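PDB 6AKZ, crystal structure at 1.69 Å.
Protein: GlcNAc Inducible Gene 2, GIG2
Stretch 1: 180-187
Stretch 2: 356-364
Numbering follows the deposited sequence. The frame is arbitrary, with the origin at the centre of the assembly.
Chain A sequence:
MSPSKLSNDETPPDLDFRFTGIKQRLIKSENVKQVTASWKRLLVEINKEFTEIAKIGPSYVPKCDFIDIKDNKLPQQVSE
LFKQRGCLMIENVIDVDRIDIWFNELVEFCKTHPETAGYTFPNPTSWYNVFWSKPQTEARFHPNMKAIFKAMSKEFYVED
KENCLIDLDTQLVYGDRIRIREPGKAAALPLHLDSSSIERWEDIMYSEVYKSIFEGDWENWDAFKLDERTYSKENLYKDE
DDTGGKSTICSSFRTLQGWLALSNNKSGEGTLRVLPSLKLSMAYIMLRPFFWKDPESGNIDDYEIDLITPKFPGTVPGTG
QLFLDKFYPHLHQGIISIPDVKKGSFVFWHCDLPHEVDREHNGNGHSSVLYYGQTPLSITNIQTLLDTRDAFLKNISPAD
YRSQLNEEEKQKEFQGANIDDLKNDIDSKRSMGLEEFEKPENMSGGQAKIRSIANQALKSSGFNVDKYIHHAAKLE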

# COMPACT_ATOMS: atom_id res chain seq x y z
N ILE A 180 11.85 7.40 12.99
CA ILE A 180 12.66 8.58 13.25
C ILE A 180 14.08 8.14 12.92
O ILE A 180 14.68 7.42 13.72
CB ILE A 180 12.59 9.04 14.73
CG1 ILE A 180 11.14 9.36 15.11
CG2 ILE A 180 13.41 10.31 14.94
CD1 ILE A 180 10.94 9.65 16.58
N ARG A 181 14.55 8.47 11.71
CA ARG A 181 15.80 7.99 11.16
C ARG A 181 16.87 9.06 11.32
O ARG A 181 16.77 10.16 10.81
CB ARG A 181 15.68 7.62 9.72
CG ARG A 181 16.96 7.01 9.10
CD ARG A 181 16.63 6.45 7.76
NE ARG A 181 17.83 6.00 7.07
CZ ARG A 181 17.86 5.60 5.81
NH1 ARG A 181 16.77 5.60 5.05
NH2 ARG A 181 19.00 5.18 5.29
N GLU A 182 17.86 8.76 12.18
CA GLU A 182 19.01 9.67 12.35
C GLU A 182 19.95 9.62 11.13
O GLU A 182 20.11 8.56 10.50
CB GLU A 182 19.79 9.35 13.65
CG GLU A 182 18.99 9.67 14.90
CD GLU A 182 18.66 11.14 15.07
OE1 GLU A 182 19.51 12.00 14.78
OE2 GLU A 182 17.52 11.47 15.46
N PRO A 183 20.68 10.73 10.88
CA PRO A 183 21.71 10.66 9.84
C PRO A 183 22.71 9.60 10.13
O PRO A 183 23.05 9.37 11.32
CB PRO A 183 22.36 12.03 9.89
CG PRO A 183 21.27 12.95 10.38
CD PRO A 183 20.46 12.10 11.34
N GLY A 184 23.09 8.88 9.12
CA GLY A 184 24.10 7.86 9.27
C GLY A 184 23.47 6.51 9.38
O GLY A 184 24.15 5.50 9.23
N LYS A 185 22.19 6.45 9.69
CA LYS A 185 21.52 5.16 9.74
C LYS A 185 21.35 4.74 8.29
O LYS A 185 20.74 5.48 7.48
CB LYS A 185 20.16 5.24 10.46
CG LYS A 185 19.40 3.93 10.48
CD LYS A 185 20.16 2.78 11.12
CE LYS A 185 19.35 1.49 11.11
NZ LYS A 185 19.15 0.89 9.77
N ALA A 186 21.94 3.57 7.98
CA ALA A 186 21.86 2.96 6.68
C ALA A 186 20.74 1.90 6.62
O ALA A 186 20.25 1.46 7.65
CB ALA A 186 23.22 2.36 6.28
N ALA A 187 20.38 1.49 5.41
CA ALA A 187 19.24 0.65 5.16
C ALA A 187 19.65 -0.49 4.26
O ALA A 187 19.07 -1.56 4.35
CB ALA A 187 18.11 1.47 4.51
N GLU A 356 11.42 1.81 -2.36
CA GLU A 356 12.45 1.41 -1.31
C GLU A 356 12.81 2.67 -0.55
O GLU A 356 12.47 3.78 -0.97
CB GLU A 356 13.72 0.88 -1.99
CG GLU A 356 14.28 1.80 -3.04
CD GLU A 356 15.58 1.33 -3.74
OE1 GLU A 356 15.99 0.17 -3.57
OE2 GLU A 356 16.19 2.18 -4.47
N VAL A 357 13.47 2.51 0.58
CA VAL A 357 14.01 3.68 1.34
C VAL A 357 15.43 3.94 0.92
O VAL A 357 16.11 3.08 0.37
CB VAL A 357 13.96 3.57 2.86
CG1 VAL A 357 12.57 3.96 3.36
CG2 VAL A 357 14.42 2.21 3.31
N ASP A 358 15.88 5.16 1.10
CA ASP A 358 17.25 5.51 0.76
C ASP A 358 18.22 4.67 1.60
O ASP A 358 17.99 4.46 2.82
CB ASP A 358 17.52 7.00 1.06
CG ASP A 358 16.94 7.94 0.05
OD1 ASP A 358 17.26 7.77 -1.14
OD2 ASP A 358 16.27 8.95 0.45
N ARG A 359 19.26 4.16 0.92
CA ARG A 359 20.35 3.37 1.55
C ARG A 359 21.06 4.22 2.64
O ARG A 359 21.30 3.79 3.78
CB ARG A 359 21.36 2.93 0.43
N GLU A 360 21.33 5.45 2.33
CA GLU A 360 22.04 6.29 3.25
C GLU A 360 21.27 7.52 3.65
O GLU A 360 20.40 7.91 2.95
CB GLU A 360 23.30 6.78 2.54
CG GLU A 360 24.30 5.74 2.10
CD GLU A 360 24.79 4.92 3.24
OE1 GLU A 360 25.02 5.46 4.32
OE2 GLU A 360 24.98 3.72 3.07
N HIS A 361 21.65 8.14 4.77
CA HIS A 361 21.05 9.38 5.23
C HIS A 361 22.15 10.31 5.68
O HIS A 361 22.59 10.23 6.79
CB HIS A 361 20.08 9.20 6.37
CG HIS A 361 19.48 10.49 6.82
ND1 HIS A 361 18.66 10.60 7.92
CD2 HIS A 361 19.61 11.73 6.33
CE1 HIS A 361 18.30 11.86 8.07
NE2 HIS A 361 18.85 12.56 7.10
N ASN A 362 22.58 11.10 4.73
CA ASN A 362 23.62 12.07 4.95
C ASN A 362 23.07 13.47 4.87
O ASN A 362 23.73 14.43 4.51
CB ASN A 362 24.77 11.84 4.01
CG ASN A 362 25.51 10.59 4.38
OD1 ASN A 362 25.70 10.28 5.57
ND2 ASN A 362 25.84 9.79 3.37
N GLY A 363 21.83 13.59 5.26
CA GLY A 363 21.24 14.88 5.55
C GLY A 363 21.58 15.49 6.88
O GLY A 363 22.35 14.93 7.65
N ASN A 364 20.98 16.65 7.15
CA ASN A 364 21.33 17.50 8.31
C ASN A 364 20.52 17.26 9.59
O ASN A 364 20.77 17.91 10.57
CB ASN A 364 21.31 19.00 7.99
CG ASN A 364 20.07 19.45 7.24
OD1 ASN A 364 19.17 18.65 6.94
ND2 ASN A 364 20.03 20.75 6.92

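The guanidinium of Arg181 holds two loops together by binding backbone carbonyls from both. Asp358 O sits near its plane and accepts from two nitrogens at once, Arg181 NH1 and Arg181 NH2, each at 2.8 Å. On its own stretch, Lys185 O accepts from Arg181 NE at 3.0 Å and from Arg181 NH2 at 2.8 Å. The side chain is nearly fully extended, with chi1 to chi3 all t, and this carries the charged group from the end of its strand to the other loop. Arg359 O also lies near the guanidinium plane, 3.1 Å from Arg181 NH2. His361 CB packs over one face of the group, 4.0 Å from Arg181 NE.

A type II turn runs from Glu182 to Lys185 and is closed by Lys185 N to Glu182 O at 3.1 Å. Gly184 has phi 100° and psi -18°. A CB at these angles would jam against the carbonyl oxygen of Pro183, so the turn calls for glycine here. Its amide faces the second stretch, and Gly184 N donates to His361 O at 2.7 Å.

His361 has the largest area covered by the other stretch. Its CA-to-CB bond points toward stretch 1. Pro183 CA lies over the face of its ring, 3.8 Å from the centroid, in a CH-pi contact. The Pro183 ring reaches further along the loop, with Pro183 CG 3.5 Å from Gly363 O.

Beyond the turn, Arg359 O accepts a hydrogen bond from Ala187 N at 3.0 Å. The same oxygen receives a CA-H...O contact from Ala186 CA at 3.1 Å. Arg359 takes part through its backbone; its side chain is not modelled beyond CB. Ala187 points toward the other stretch, and Ala187 CB meets Val357 CG2 at 4.0 Å in a small apolar contact.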